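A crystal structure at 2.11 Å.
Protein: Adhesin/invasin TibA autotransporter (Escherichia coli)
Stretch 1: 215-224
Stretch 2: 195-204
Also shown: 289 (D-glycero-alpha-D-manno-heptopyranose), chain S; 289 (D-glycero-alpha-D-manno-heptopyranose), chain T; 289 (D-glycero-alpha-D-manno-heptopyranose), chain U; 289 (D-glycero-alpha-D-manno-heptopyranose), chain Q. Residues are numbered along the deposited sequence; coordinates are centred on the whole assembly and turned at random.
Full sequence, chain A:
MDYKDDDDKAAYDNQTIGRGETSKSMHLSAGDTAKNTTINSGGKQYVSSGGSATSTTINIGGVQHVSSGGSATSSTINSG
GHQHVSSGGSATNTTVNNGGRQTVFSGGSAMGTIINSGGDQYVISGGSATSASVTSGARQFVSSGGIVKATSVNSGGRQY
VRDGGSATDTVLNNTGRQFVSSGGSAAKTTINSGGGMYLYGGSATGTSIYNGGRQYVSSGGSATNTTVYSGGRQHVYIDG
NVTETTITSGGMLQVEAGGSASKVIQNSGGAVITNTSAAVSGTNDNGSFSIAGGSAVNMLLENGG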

ATOM      1  N   GLN A 215     -13.008  -5.267 -10.835  1.00 42.73           N
ATOM      2  CA  GLN A 215     -12.115  -4.230 -11.324  1.00 42.53           C
ATOM      3  C   GLN A 215     -12.968  -3.249 -12.116  1.00 43.75           C
ATOM      4  O   GLN A 215     -13.739  -3.654 -12.977  1.00 44.76           O
ATOM      5  CB  GLN A 215     -11.033  -4.795 -12.233  1.00 43.45           C
ATOM      6  CG  GLN A 215     -10.033  -3.769 -12.753  1.00 39.90           C
ATOM      7  CD  GLN A 215      -9.086  -4.408 -13.753  1.00 50.25           C
ATOM      8  OE1 GLN A 215      -9.490  -4.765 -14.863  1.00 51.49           O
ATOM      9  NE2 GLN A 215      -7.811  -4.524 -13.382  1.00 53.72           N
ATOM     10  N   TYR A 216     -12.766  -1.965 -11.843  1.00 44.55           N
ATOM     11  CA  TYR A 216     -13.508  -0.903 -12.496  1.00 42.66           C
ATOM     12  C   TYR A 216     -12.566  -0.032 -13.308  1.00 38.06           C
ATOM     13  O   TYR A 216     -11.708   0.627 -12.736  1.00 40.11           O
ATOM     14  CB  TYR A 216     -14.190  -0.053 -11.427  1.00 43.11           C
ATOM     15  CG  TYR A 216     -15.047  -0.818 -10.446  1.00 41.68           C
ATOM     16  CD1 TYR A 216     -16.348  -1.200 -10.756  1.00 45.94           C
ATOM     17  CD2 TYR A 216     -14.566  -1.100  -9.177  1.00 44.09           C
ATOM     18  CE1 TYR A 216     -17.146  -1.876  -9.843  1.00 44.37           C
ATOM     19  CE2 TYR A 216     -15.354  -1.760  -8.254  1.00 46.08           C
ATOM     20  CZ  TYR A 216     -16.625  -2.163  -8.599  1.00 47.36           C
ATOM     21  OH  TYR A 216     -17.325  -2.857  -7.652  1.00 53.13           O
ATOM     22  N   VAL A 217     -12.707  -0.044 -14.628  1.00 40.64           N
ATOM     23  CA  VAL A 217     -11.790   0.704 -15.470  1.00 40.21           C
ATOM     24  C   VAL A 217     -12.484   1.981 -15.937  1.00 39.44           C
ATOM     25  O   VAL A 217     -13.376   1.966 -16.774  1.00 44.58           O
ATOM     26  CB  VAL A 217     -11.305  -0.153 -16.653  1.00 40.03           C
ATOM     27  CG1 VAL A 217     -10.222   0.555 -17.447  1.00 39.34           C
ATOM     28  CG2 VAL A 217     -10.777  -1.477 -16.108  1.00 43.37           C
ATOM     29  N   SER A 218     -12.027   3.116 -15.434  1.00 43.86           N
ATOM     30  CA  SER A 218     -12.664   4.368 -15.805  1.00 43.37           C
ATOM     31  C   SER A 218     -11.746   5.143 -16.729  1.00 47.70           C
ATOM     32  O   SER A 218     -10.687   4.660 -17.141  1.00 44.74           O
ATOM     33  CB  SER A 218     -12.988   5.183 -14.564  1.00 39.38           C
ATOM     34  OG  SER A 218     -14.032   4.536 -13.869  1.00 43.37           O
ATOM     35  N   SER A 219     -12.256   6.311 -17.105  1.00 52.10           N
ATOM     36  CA  SER A 219     -11.659   7.182 -18.102  1.00 49.72           C
ATOM     37  C   SER A 219     -10.151   7.337 -17.959  1.00 44.50           C
ATOM     38  O   SER A 219      -9.619   7.734 -16.914  1.00 44.11           O
ATOM     39  CB  SER A 219     -12.345   8.551 -18.046  1.00 52.79           C
ATOM     40  OG  SER A 219     -11.921   9.355 -19.136  1.00 64.74           O
ATOM     41  N   GLY A 220      -9.465   7.007 -19.049  1.00 43.67           N
ATOM     42  CA  GLY A 220      -8.014   7.090 -19.082  1.00 46.48           C
ATOM     43  C   GLY A 220      -7.366   5.847 -18.492  1.00 49.68           C
ATOM     44  O   GLY A 220      -6.155   5.702 -18.594  1.00 47.19           O
ATOM     45  N   GLY A 221      -8.136   4.973 -17.848  1.00 42.89           N
ATOM     46  CA  GLY A 221      -7.561   3.794 -17.213  1.00 45.14           C
ATOM     47  C   GLY A 221      -7.330   2.696 -18.214  1.00 41.84           C
ATOM     48  O   GLY A 221      -7.986   2.620 -19.255  1.00 45.94           O
ATOM     49  N   SER A 222      -6.392   1.810 -17.904  1.00 43.98           N
ATOM     50  CA  SER A 222      -6.059   0.752 -18.855  1.00 41.92           C
ATOM     51  C   SER A 222      -5.672  -0.537 -18.132  1.00 38.52           C
ATOM     52  O   SER A 222      -4.811  -0.516 -17.253  1.00 45.27           O
ATOM     53  CB  SER A 222      -4.955   1.244 -19.800  1.00 46.55           C
ATOM     54  OG  SER A 222      -4.365   0.174 -20.527  1.00 48.30           O
ATOM     55  N   ALA A 223      -6.344  -1.639 -18.443  1.00 39.04           N
ATOM     56  CA  ALA A 223      -5.990  -2.946 -17.883  1.00 47.64           C
ATOM     57  C   ALA A 223      -5.453  -3.854 -18.981  1.00 46.55           C
ATOM     58  O   ALA A 223      -5.951  -3.837 -20.111  1.00 45.06           O
ATOM     59  CB  ALA A 223      -7.184  -3.600 -17.218  1.00 57.47           C
ATOM     60  N   THR A 224      -4.396  -4.594 -18.654  1.00 51.42           N
ATOM     61  CA  THR A 224      -3.759  -5.523 -19.590  1.00 46.84           C
ATOM     62  C   THR A 224      -3.553  -6.857 -18.900  1.00 47.16           C
ATOM     63  O   THR A 224      -2.949  -6.919 -17.829  1.00 48.80           O
ATOM     64  CB  THR A 224      -2.429  -4.963 -20.125  1.00 49.92           C
ATOM     65  OG1 THR A 224      -2.704  -3.782 -20.899  1.00 46.68           O
ATOM     66  CG2 THR A 224      -1.715  -5.971 -21.020  1.00 55.10           C
TER
HETATM   67  O7  289 S 417       1.127   3.694 -19.053  1.00 82.52           O
HETATM   68  C7  289 S 417      -0.217   3.710 -19.549  1.00 81.43           C
HETATM   69  C6  289 S 417      -0.624   2.391 -20.215  1.00 81.95           C
HETATM   70  O6  289 S 417      -0.077   2.323 -21.537  1.00 75.67           O
HETATM   71  C5  289 S 417      -0.278   1.160 -19.366  1.00 69.06           C
HETATM   72  O5  289 S 417      -1.549   0.842 -18.792  1.00 61.57           O
HETATM   73  C1  289 S 417      -1.548  -0.308 -17.944  1.00 60.86           C
HETATM   74  C2  289 S 417      -1.404  -1.452 -18.935  1.00 59.66           C
HETATM   75  O2  289 S 417      -2.249  -1.283 -20.083  1.00 49.73           O
HETATM   76  C3  289 S 417       0.075  -1.366 -19.287  1.00 58.12           C
HETATM   77  O3  289 S 417       0.447  -2.555 -19.984  1.00 64.46           O
HETATM   78  C4  289 S 417       0.285  -0.075 -20.079  1.00 65.12           C
HETATM   79  O4  289 S 417       1.693   0.021 -20.289  1.00 61.58           O
HETATM   80  O7  289 T 418     -14.347  10.041 -13.763  1.00 83.23           O
HETATM   81  C7  289 T 418     -13.916   8.679 -13.675  1.00 60.52           C
HETATM   82  C6  289 T 418     -14.642   8.042 -12.500  1.00 62.82           C
HETATM   83  O6  289 T 418     -15.703   8.893 -12.062  1.00 78.71           O
HETATM   84  C5  289 T 418     -15.218   6.679 -12.850  1.00 55.51           C
HETATM   85  O5  289 T 418     -14.308   5.821 -12.164  1.00 49.34           O
HETATM   86  C1  289 T 418     -14.382   4.486 -12.617  1.00 48.18           C
HETATM   87  C2  289 T 418     -15.751   3.981 -12.201  1.00 49.37           C
HETATM   88  O2  289 T 418     -15.775   3.913 -10.773  1.00 48.05           O
HETATM   89  C3  289 T 418     -16.851   4.874 -12.772  1.00 49.07           C
HETATM   90  O3  289 T 418     -18.137   4.422 -12.319  1.00 51.17           O
HETATM   91  C4  289 T 418     -16.621   6.320 -12.377  1.00 52.62           C
HETATM   92  O4  289 T 418     -17.673   7.069 -12.993  1.00 58.81           O
HETATM   93  O7  289 U 419     -11.771  14.521 -16.005  1.00 65.13           O
HETATM   94  C7  289 U 419     -11.943  13.231 -16.593  1.00 77.07           C
HETATM   95  C6  289 U 419     -10.664  12.901 -17.357  1.00 73.75           C
HETATM   96  O6  289 U 419      -9.591  12.538 -16.491  1.00 74.20           O
HETATM   97  C5  289 U 419     -10.796  11.700 -18.275  1.00 60.84           C
HETATM   98  O5  289 U 419     -12.173  11.342 -18.391  1.00 57.62           O
HETATM   99  C1  289 U 419     -12.455  10.490 -19.504  1.00 67.91           C
HETATM  100  C2  289 U 419     -12.049  11.234 -20.770  1.00 64.21           C
HETATM  101  O2  289 U 419     -12.642  12.538 -20.795  1.00 70.09           O
HETATM  102  C3  289 U 419     -10.525  11.236 -20.714  1.00 63.29           C
HETATM  103  O3  289 U 419      -9.856  11.731 -21.876  1.00 72.15           O
HETATM  104  C4  289 U 419     -10.113  12.128 -19.563  1.00 63.20           C
HETATM  105  O4  289 U 419      -8.696  12.016 -19.418  1.00 74.36           O
HETATM  106  O7  289 Q 415      -2.461  12.378 -18.474  1.00 84.37           O
HETATM  107  C7  289 Q 415      -3.096  12.900 -17.300  1.00 88.74           C
HETATM  108  C6  289 Q 415      -4.609  12.824 -17.472  1.00 80.41           C
HETATM  109  O6  289 Q 415      -4.909  12.818 -18.868  1.00 89.41           O
HETATM  110  C5  289 Q 415      -5.179  11.589 -16.780  1.00 72.41           C
HETATM  111  O5  289 Q 415      -5.110  11.948 -15.398  1.00 65.68           O
HETATM  112  C1  289 Q 415      -5.631  11.041 -14.429  1.00 62.82           C
HETATM  113  C2  289 Q 415      -7.118  10.921 -14.721  1.00 68.55           C
HETATM  114  O2  289 Q 415      -7.732  12.194 -14.494  1.00 76.97           O
HETATM  115  C3  289 Q 415      -7.291  10.386 -16.146  1.00 68.30           C
HETATM  116  O3  289 Q 415      -8.680  10.267 -16.468  1.00 67.03           O
HETATM  117  C4  289 Q 415      -6.614  11.265 -17.192  1.00 68.68           C
HETATM  118  O4  289 Q 415      -6.770  10.591 -18.445  1.00 64.07           O
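Stretch 2 195-204: GGMYLYGGSA

Stretch 2 lies alongside stretch 1 as a neighbouring parallel β-strand, joined to it by two short hydrogen-bonded ladders that a loop on each chain segment separates. The axes of strands 215-217 and 196-200 approach to 4.8 Å, and their N-to-C directions differ by 12°. Stretch 2 is extended from Gly196 through Leu199, with phi between -98° and -129° and psi between 96° and 129°; Gly201 departs to 94°/-9°, and Ser203 and Ala204 are extended again.

In the first ladder Gln215, Tyr216 and Val217 pair with Met197, Tyr198 and Leu199, at CA-CA distances of 4.8 to 4.9 Å. Tyr216 supplies both groups of the alternating parallel pattern: its N donates to Met197 O (2.9 Å, 169°), and its O accepts from Leu199 N (2.9 Å, 178°). Ser218 N to Leu199 O (3.1 Å) extends it. Between the ladders stretch 1 takes four residues, Ser218 to Gly221, in a type II turn, against three in stretch 2, Tyr200 to Gly202; the register is therefore shifted by one, and Ser222 pairs with Ser203 and Ala223 with Ala204. Here Ser222 N donates to Gly202 O and Ser222 O accepts from Ala204 N, both at 3.0 Å, while Thr224 N reaches Ala204 O at 2.8 Å.

Side chains alternate between the two sheet faces. On one, the rings of Tyr216 and Tyr198 form an offset stack, centroids 4.6 Å apart and planes at 30°; Tyr216 CD2 lies 3.5 Å from Tyr198 CE2, over one face of the Tyr198 ring. On the other, Leu199 CD1 packs against Val217 CG2 (3.9 Å) and Ala223 CB (4.0 Å), thereby touching both ladders, and Gln215 NE2 lies 3.4 Å from SE of Met197, a selenomethionine. A heptose also links the strands: bonded through C1 to Ser203 OG (1.3 Å), its O2 hydrogen-bonds Ser222 OG (2.6 Å) and Thr224 OG1 (2.7 Å).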

ATOM      1  N   GLY A 195     -13.413  -7.483  -3.006  1.00 50.78           N
ATOM      2  CA  GLY A 195     -12.387  -6.498  -3.353  1.00 49.31           C
ATOM      3  C   GLY A 195     -12.791  -5.568  -4.489  1.00 42.72           C
ATOM      4  O   GLY A 195     -13.489  -5.981  -5.405  1.00 46.10           O
ATOM      5  N   GLY A 196     -12.335  -4.319  -4.454  1.00 46.93           N
ATOM      6  CA  GLY A 196     -12.483  -3.373  -5.564  1.00 49.18           C
ATOM      7  C   GLY A 196     -11.198  -2.685  -5.996  1.00 43.37           C
ATOM      8  O   GLY A 196     -10.546  -2.009  -5.213  1.00 44.24           O
HETATM    9  N   MSE A 197     -10.821  -2.851  -7.259  1.00 44.09           N
HETATM   10  CA  MSE A 197      -9.693  -2.126  -7.821  1.00 44.44           C
HETATM   11  C   MSE A 197     -10.243  -1.079  -8.752  1.00 42.32           C
HETATM   12  O   MSE A 197     -11.001  -1.413  -9.657  1.00 41.28           O
HETATM   13  CB  MSE A 197      -8.816  -3.131  -8.578  1.00 38.52           C
HETATM   14  CG  MSE A 197      -7.432  -2.611  -8.963  1.00 42.75           C
HETATM   15 SE   MSE A 197      -6.598  -3.815 -10.297  1.00 60.76          SE
HETATM   16  CE  MSE A 197      -4.773  -3.075 -10.246  1.00 46.40           C
ATOM     17  N   TYR A 198      -9.831   0.173  -8.606  1.00 40.38           N
ATOM     18  CA  TYR A 198     -10.364   1.244  -9.455  1.00 42.82           C
ATOM     19  C   TYR A 198      -9.250   1.887 -10.268  1.00 38.05           C
ATOM     20  O   TYR A 198      -8.293   2.418  -9.717  1.00 40.18           O
ATOM     21  CB  TYR A 198     -11.063   2.346  -8.643  1.00 41.55           C
ATOM     22  CG  TYR A 198     -12.278   1.924  -7.851  1.00 44.43           C
ATOM     23  CD1 TYR A 198     -12.151   1.104  -6.734  1.00 50.21           C
ATOM     24  CD2 TYR A 198     -13.557   2.361  -8.189  1.00 50.94           C
ATOM     25  CE1 TYR A 198     -13.253   0.710  -5.988  1.00 51.47           C
ATOM     26  CE2 TYR A 198     -14.670   1.953  -7.466  1.00 51.52           C
ATOM     27  CZ  TYR A 198     -14.510   1.130  -6.362  1.00 54.59           C
ATOM     28  OH  TYR A 198     -15.581   0.678  -5.631  1.00 61.22           O
ATOM     29  N   LEU A 199      -9.381   1.878 -11.587  1.00 38.49           N
ATOM     30  CA  LEU A 199      -8.370   2.504 -12.426  1.00 40.90           C
ATOM     31  C   LEU A 199      -8.872   3.896 -12.803  1.00 42.86           C
ATOM     32  O   LEU A 199      -9.678   4.042 -13.722  1.00 43.40           O
ATOM     33  CB  LEU A 199      -8.086   1.612 -13.636  1.00 41.63           C
ATOM     34  CG  LEU A 199      -7.710   0.157 -13.342  1.00 44.70           C
ATOM     35  CD1 LEU A 199      -7.245  -0.541 -14.617  1.00 47.59           C
ATOM     36  CD2 LEU A 199      -6.633   0.043 -12.272  1.00 47.58           C
ATOM     37  N   TYR A 200      -8.443   4.900 -12.043  1.00 47.56           N
ATOM     38  CA  TYR A 200      -8.881   6.276 -12.240  1.00 45.80           C
ATOM     39  C   TYR A 200      -7.850   6.987 -13.091  1.00 48.45           C
ATOM     40  O   TYR A 200      -7.187   7.921 -12.652  1.00 49.21           O
ATOM     41  CB  TYR A 200      -9.004   7.016 -10.917  1.00 45.48           C
ATOM     42  CG  TYR A 200     -10.165   6.612 -10.051  1.00 47.56           C
ATOM     43  CD1 TYR A 200     -11.404   6.316 -10.591  1.00 45.55           C
ATOM     44  CD2 TYR A 200     -10.028   6.601  -8.667  1.00 52.33           C
ATOM     45  CE1 TYR A 200     -12.469   5.982  -9.776  1.00 51.43           C
ATOM     46  CE2 TYR A 200     -11.089   6.288  -7.840  1.00 51.17           C
ATOM     47  CZ  TYR A 200     -12.310   5.989  -8.403  1.00 51.64           C
ATOM     48  OH  TYR A 200     -13.366   5.655  -7.592  1.00 52.69           O
ATOM     49  N   GLY A 201      -7.685   6.463 -14.295  1.00 47.41           N
ATOM     50  CA  GLY A 201      -6.594   6.886 -15.137  1.00 49.03           C
ATOM     51  C   GLY A 201      -5.350   6.037 -15.044  1.00 53.47           C
ATOM     52  O   GLY A 201      -4.452   6.248 -15.851  1.00 47.72           O
ATOM     53  N   GLY A 202      -5.270   5.099 -14.103  1.00 46.09           N
ATOM     54  CA  GLY A 202      -4.006   4.385 -13.930  1.00 45.34           C
ATOM     55  C   GLY A 202      -3.962   3.105 -14.742  1.00 47.77           C
ATOM     56  O   GLY A 202      -4.948   2.734 -15.388  1.00 43.67           O
ATOM     57  N   SER A 203      -2.834   2.407 -14.655  1.00 44.56           N
ATOM     58  CA  SER A 203      -2.595   1.162 -15.374  1.00 46.82           C
ATOM     59  C   SER A 203      -2.485  -0.067 -14.476  1.00 46.00           C
ATOM     60  O   SER A 203      -1.764  -0.002 -13.492  1.00 45.59           O
ATOM     61  CB  SER A 203      -1.260   1.261 -16.102  1.00 55.37           C
ATOM     62  OG  SER A 203      -1.007   0.056 -16.814  1.00 54.25           O
ATOM     63  N   ALA A 204      -3.157  -1.155 -14.843  1.00 42.39           N
ATOM     64  CA  ALA A 204      -3.006  -2.482 -14.257  1.00 45.27           C
ATOM     65  C   ALA A 204      -2.552  -3.569 -15.246  1.00 43.32           C
ATOM     66  O   ALA A 204      -2.976  -3.653 -16.398  1.00 42.74           O
ATOM     67  CB  ALA A 204      -4.333  -2.913 -13.665  1.00 45.36           C
TER